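P22 protein (PDB 3JV1) acts as an accessory factor for RNA editing of the cytochrome oxidase subunit II transcript in Trypanosoma brucei and belongs to the Mam33 family. Local coordinates at residues H51-E63 against I70-G82. Numbering follows the deposited sequence.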
loop_
_atom_site.group_PDB
_atom_site.type_symbol
_atom_site.label_atom_id
_atom_site.label_comp_id
_atom_site.label_asym_id
_atom_site.label_seq_id
_atom_site.Cartn_x
_atom_site.Cartn_y
_atom_site.Cartn_z
ATOM N N HIS A 51 -0.810 -17.250 -27.172
ATOM C CA HIS A 51 -1.548 -16.691 -28.294
ATOM C C HIS A 51 -0.477 -16.522 -29.360
ATOM O O HIS A 51 0.006 -15.419 -29.602
ATOM C CB HIS A 51 -2.133 -15.329 -27.914
ATOM C CG HIS A 51 -2.980 -14.715 -28.985
ATOM N ND1 HIS A 51 -4.231 -15.193 -29.311
ATOM C CD2 HIS A 51 -2.757 -13.660 -29.805
ATOM C CE1 HIS A 51 -4.741 -14.458 -30.281
ATOM N NE2 HIS A 51 -3.867 -13.522 -30.599
ATOM N N GLY A 52 -0.090 -17.629 -29.983
ATOM C CA GLY A 52 0.963 -17.554 -30.973
ATOM C C GLY A 52 2.247 -17.257 -30.224
ATOM O O GLY A 52 2.581 -17.957 -29.268
ATOM N N ASP A 53 2.965 -16.217 -30.631
ATOM C CA ASP A 53 4.205 -15.871 -29.955
ATOM C C ASP A 53 3.984 -15.144 -28.629
ATOM O O ASP A 53 4.915 -14.994 -27.841
ATOM C CB ASP A 53 5.085 -15.003 -30.852
ATOM C CG ASP A 53 5.584 -15.741 -32.073
ATOM O OD1 ASP A 53 4.771 -16.018 -32.974
ATOM O OD2 ASP A 53 6.794 -16.048 -32.128
ATOM N N GLU A 54 2.766 -14.678 -28.377
ATOM C CA GLU A 54 2.521 -13.970 -27.130
ATOM C C GLU A 54 2.013 -14.879 -26.030
ATOM O O GLU A 54 1.505 -15.969 -26.282
ATOM C CB GLU A 54 1.507 -12.835 -27.318
ATOM C CG GLU A 54 0.958 -12.659 -28.722
ATOM C CD GLU A 54 -0.064 -11.540 -28.809
ATOM O OE1 GLU A 54 -1.054 -11.569 -28.056
ATOM O OE2 GLU A 54 0.116 -10.626 -29.634
ATOM N N GLU A 55 2.174 -14.427 -24.796
ATOM C CA GLU A 55 1.657 -15.170 -23.663
ATOM C C GLU A 55 0.694 -14.200 -23.005
ATOM O O GLU A 55 0.983 -13.010 -22.908
ATOM C CB GLU A 55 2.756 -15.557 -22.677
ATOM C CG GLU A 55 2.203 -16.382 -21.512
ATOM C CD GLU A 55 3.258 -16.766 -20.513
ATOM O OE1 GLU A 55 4.003 -15.872 -20.072
ATOM O OE2 GLU A 55 3.342 -17.960 -20.163
ATOM N N ILE A 56 -0.466 -14.697 -22.597
ATOM C CA ILE A 56 -1.464 -13.857 -21.956
ATOM C C ILE A 56 -1.507 -14.308 -20.501
ATOM O O ILE A 56 -1.695 -15.492 -20.224
ATOM C CB ILE A 56 -2.857 -14.056 -22.592
ATOM C CG1 ILE A 56 -2.746 -14.102 -24.127
ATOM C CG2 ILE A 56 -3.797 -12.947 -22.129
ATOM C CD1 ILE A 56 -2.147 -12.874 -24.769
ATOM N N ILE A 57 -1.325 -13.368 -19.579
ATOM C CA ILE A 57 -1.315 -13.697 -18.162
ATOM C C ILE A 57 -2.374 -12.923 -17.393
ATOM O O ILE A 57 -2.490 -11.700 -17.532
ATOM C CB ILE A 57 0.056 -13.394 -17.549
ATOM C CG1 ILE A 57 1.128 -14.210 -18.272
ATOM C CG2 ILE A 57 0.045 -13.701 -16.062
ATOM C CD1 ILE A 57 2.540 -13.906 -17.828
ATOM N N LEU A 58 -3.149 -13.656 -16.599
ATOM C CA LEU A 58 -4.208 -13.090 -15.776
ATOM C C LEU A 58 -3.804 -13.252 -14.319
ATOM O O LEU A 58 -3.648 -14.374 -13.850
ATOM C CB LEU A 58 -5.521 -13.841 -16.008
ATOM C CG LEU A 58 -6.513 -13.423 -17.092
ATOM C CD1 LEU A 58 -7.492 -12.415 -16.518
ATOM C CD2 LEU A 58 -5.778 -12.876 -18.308
ATOM N N GLN A 59 -3.643 -12.141 -13.611
ATOM C CA GLN A 59 -3.256 -12.185 -12.199
ATOM C C GLN A 59 -4.273 -11.418 -11.366
ATOM O O GLN A 59 -4.401 -10.202 -11.531
ATOM C CB GLN A 59 -1.887 -11.522 -11.979
ATOM C CG GLN A 59 -0.818 -11.871 -12.987
ATOM C CD GLN A 59 0.468 -11.090 -12.758
ATOM O OE1 GLN A 59 0.448 -9.866 -12.626
ATOM N NE2 GLN A 59 1.593 -11.797 -12.717
ATOM N N LEU A 60 -4.994 -12.108 -10.484
ATOM C CA LEU A 60 -5.964 -11.430 -9.619
ATOM C C LEU A 60 -5.159 -10.539 -8.692
ATOM O O LEU A 60 -4.118 -10.956 -8.191
ATOM C CB LEU A 60 -6.755 -12.435 -8.783
ATOM C CG LEU A 60 -7.953 -13.149 -9.411
ATOM C CD1 LEU A 60 -9.112 -12.182 -9.512
ATOM C CD2 LEU A 60 -7.584 -13.708 -10.769
ATOM N N THR A 61 -5.628 -9.316 -8.469
ATOM C CA THR A 61 -4.905 -8.395 -7.608
ATOM C C THR A 61 -5.685 -7.962 -6.368
ATOM O O THR A 61 -5.150 -7.256 -5.513
ATOM C CB THR A 61 -4.457 -7.129 -8.384
ATOM O OG1 THR A 61 -5.596 -6.496 -8.968
ATOM C CG2 THR A 61 -3.474 -7.490 -9.478
ATOM N N GLY A 62 -6.945 -8.376 -6.266
ATOM C CA GLY A 62 -7.721 -8.009 -5.098
ATOM C C GLY A 62 -9.220 -7.922 -5.285
ATOM O O GLY A 62 -9.757 -8.259 -6.340
ATOM N N GLU A 63 -9.886 -7.481 -4.221
ATOM C CA GLU A 63 -11.334 -7.296 -4.170
ATOM C C GLU A 63 -11.446 -5.902 -3.573
ATOM O O GLU A 63 -10.689 -5.570 -2.666
ATOM C CB GLU A 63 -11.971 -8.320 -3.231
ATOM C CG GLU A 63 -11.591 -9.769 -3.516
ATOM C CD GLU A 63 -10.117 -10.060 -3.259
ATOM O OE1 GLU A 63 -9.644 -9.802 -2.133
ATOM O OE2 GLU A 63 -9.432 -10.550 -4.183
ATOM N N ILE A 70 -19.931 -7.995 -5.389
ATOM C CA ILE A 70 -18.494 -8.234 -5.272
ATOM C C ILE A 70 -17.744 -7.918 -6.566
ATOM O O ILE A 70 -18.019 -8.513 -7.609
ATOM C CB ILE A 70 -18.217 -9.709 -4.906
ATOM C CG1 ILE A 70 -19.107 -10.129 -3.732
ATOM C CG2 ILE A 70 -16.742 -9.889 -4.561
ATOM C CD1 ILE A 70 -19.087 -11.617 -3.432
ATOM N N THR A 71 -16.797 -6.984 -6.494
ATOM C CA THR A 71 -16.005 -6.616 -7.663
ATOM C C THR A 71 -14.540 -6.988 -7.437
ATOM O O THR A 71 -13.943 -6.620 -6.424
ATOM C CB THR A 71 -16.106 -5.100 -7.973
ATOM O OG1 THR A 71 -15.567 -4.347 -6.883
ATOM C CG2 THR A 71 -17.553 -4.697 -8.181
ATOM N N ARG A 72 -13.967 -7.726 -8.382
ATOM C CA ARG A 72 -12.576 -8.157 -8.281
ATOM C C ARG A 72 -11.659 -7.392 -9.233
ATOM O O ARG A 72 -12.067 -6.996 -10.323
ATOM C CB ARG A 72 -12.470 -9.652 -8.581
ATOM C CG ARG A 72 -13.327 -10.529 -7.682
ATOM C CD ARG A 72 -13.296 -11.986 -8.117
ATOM N NE ARG A 72 -14.066 -12.844 -7.217
ATOM C CZ ARG A 72 -15.362 -12.690 -6.960
ATOM N NH1 ARG A 72 -16.042 -11.706 -7.531
ATOM N NH2 ARG A 72 -15.984 -13.526 -6.137
ATOM N N THR A 73 -10.421 -7.175 -8.811
ATOM C CA THR A 73 -9.459 -6.487 -9.651
ATOM C C THR A 73 -8.418 -7.493 -10.114
ATOM O O THR A 73 -8.071 -8.428 -9.396
ATOM C CB THR A 73 -8.731 -5.346 -8.904
ATOM O OG1 THR A 73 -8.137 -5.859 -7.709
ATOM C CG2 THR A 73 -9.697 -4.221 -8.554
ATOM N N LEU A 74 -7.935 -7.305 -11.330
ATOM C CA LEU A 74 -6.922 -8.184 -11.874
ATOM C C LEU A 74 -6.166 -7.462 -12.967
ATOM O O LEU A 74 -6.637 -6.467 -13.505
ATOM C CB LEU A 74 -7.558 -9.470 -12.416
ATOM C CG LEU A 74 -8.772 -9.384 -13.344
ATOM C CD1 LEU A 74 -8.337 -9.061 -14.759
ATOM C CD2 LEU A 74 -9.509 -10.723 -13.330
ATOM N N ASP A 75 -4.972 -7.958 -13.263
ATOM C CA ASP A 75 -4.143 -7.402 -14.313
ATOM C C ASP A 75 -4.101 -8.427 -15.430
ATOM O O ASP A 75 -4.028 -9.631 -15.180
ATOM C CB ASP A 75 -2.705 -7.181 -13.842
ATOM C CG ASP A 75 -2.541 -5.938 -12.999
ATOM O OD1 ASP A 75 -3.456 -5.092 -12.974
ATOM O OD2 ASP A 75 -1.475 -5.808 -12.370
ATOM N N VAL A 76 -4.149 -7.944 -16.660
ATOM C CA VAL A 76 -4.062 -8.813 -17.810
ATOM C C VAL A 76 -2.821 -8.362 -18.562
ATOM O O VAL A 76 -2.741 -7.223 -19.019
ATOM C CB VAL A 76 -5.301 -8.688 -18.708
ATOM C CG1 VAL A 76 -5.030 -9.317 -20.073
ATOM C CG2 VAL A 76 -6.474 -9.394 -18.046
ATOM N N LEU A 77 -1.836 -9.244 -18.661
ATOM C CA LEU A 77 -0.616 -8.898 -19.379
ATOM C C LEU A 77 -0.521 -9.644 -20.702
ATOM O O LEU A 77 -0.835 -10.834 -20.785
ATOM C CB LEU A 77 0.624 -9.217 -18.541
ATOM C CG LEU A 77 0.816 -8.502 -17.198
ATOM C CD1 LEU A 77 0.002 -9.192 -16.115
ATOM C CD2 LEU A 77 2.293 -8.524 -16.832
ATOM N N VAL A 78 -0.112 -8.926 -21.742
ATOM C CA VAL A 78 0.080 -9.515 -23.057
ATOM C C VAL A 78 1.559 -9.285 -23.302
ATOM O O VAL A 78 1.997 -8.153 -23.495
ATOM C CB VAL A 78 -0.776 -8.819 -24.131
ATOM C CG1 VAL A 78 -0.503 -9.447 -25.500
ATOM C CG2 VAL A 78 -2.257 -8.957 -23.774
ATOM N N VAL A 79 2.325 -10.372 -23.257
ATOM C CA VAL A 79 3.772 -10.312 -23.400
ATOM C C VAL A 79 4.276 -10.873 -24.716
ATOM O O VAL A 79 3.910 -11.972 -25.123
ATOM C CB VAL A 79 4.449 -11.077 -22.237
ATOM C CG1 VAL A 79 5.947 -10.786 -22.209
ATOM C CG2 VAL A 79 3.795 -10.688 -20.918
ATOM N N ASN A 80 5.148 -10.114 -25.363
ATOM C CA ASN A 80 5.707 -10.511 -26.646
ATOM C C ASN A 80 6.967 -9.694 -26.923
ATOM O O ASN A 80 6.994 -8.480 -26.705
ATOM C CB ASN A 80 4.662 -10.282 -27.747
ATOM C CG ASN A 80 5.038 -10.937 -29.061
ATOM O OD1 ASN A 80 5.765 -11.924 -29.084
ATOM N ND2 ASN A 80 4.520 -10.403 -30.163
ATOM N N GLY A 81 8.015 -10.373 -27.381
ATOM C CA GLY A 81 9.264 -9.701 -27.701
ATOM C C GLY A 81 9.914 -8.940 -26.561
ATOM O O GLY A 81 10.528 -7.900 -26.782
ATOM N N GLY A 82 9.777 -9.439 -25.342
ATOM C CA GLY A 82 10.381 -8.767 -24.205
ATOM C C GLY A 82 9.644 -7.542 -23.697
ATOM O O GLY A 82 10.154 -6.821 -22.839
HETATM O O HOH W 1 -5.010 -4.781 -10.923
#
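Leu-58 and Val-76 run alongside each other with their ends on the same side, both branches of the leucine resting on one methyl of the valine: CD1 of Leu-58 is 3.5 Å from CG2 of Val-76. The same CD1 also meets CD1 of Leu-74, which arrives obliquely; with chi1 at 49°, Leu-74 turns its two methyls toward Leu-58 and Leu-60. Further along this face CD1 of Ile-56 sits against both methyls of Val-78, 3.9 Å from Val-78 CG1. This apolar side is closed by helices 135-146 and 152-181; Arg-72, on the same face, reaches Asp-159 of the latter in a salt bridge, and Val-78 also packs on Phe-180 of a second subunit. The two strands form an antiparallel hairpin at the middle of the sheet of this Mam33-family protein, paired by backbone bonds such as Leu-77 N to Ile-57 O (2.8 Å). A classic beta bulge shifts the register by one residue, setting Thr-61 and Gly-62 opposite the single Thr-73, whose O accepts a nearly straight bond from Thr-61 N (171°) and a weak one from Gly-62 N. On the opposite face Ile-57 and Leu-77 are still buried, but toward the bulge the contact opens to solvent. There Thr-61 OG1 and Thr-73 OG1 hydrogen-bond at 2.9 Å, and a water links Thr-61 OG1 to Asp-75 OD1. Beside them extended Gln-59 brings OE1 within 3.6 Å of Leu-77 CD1.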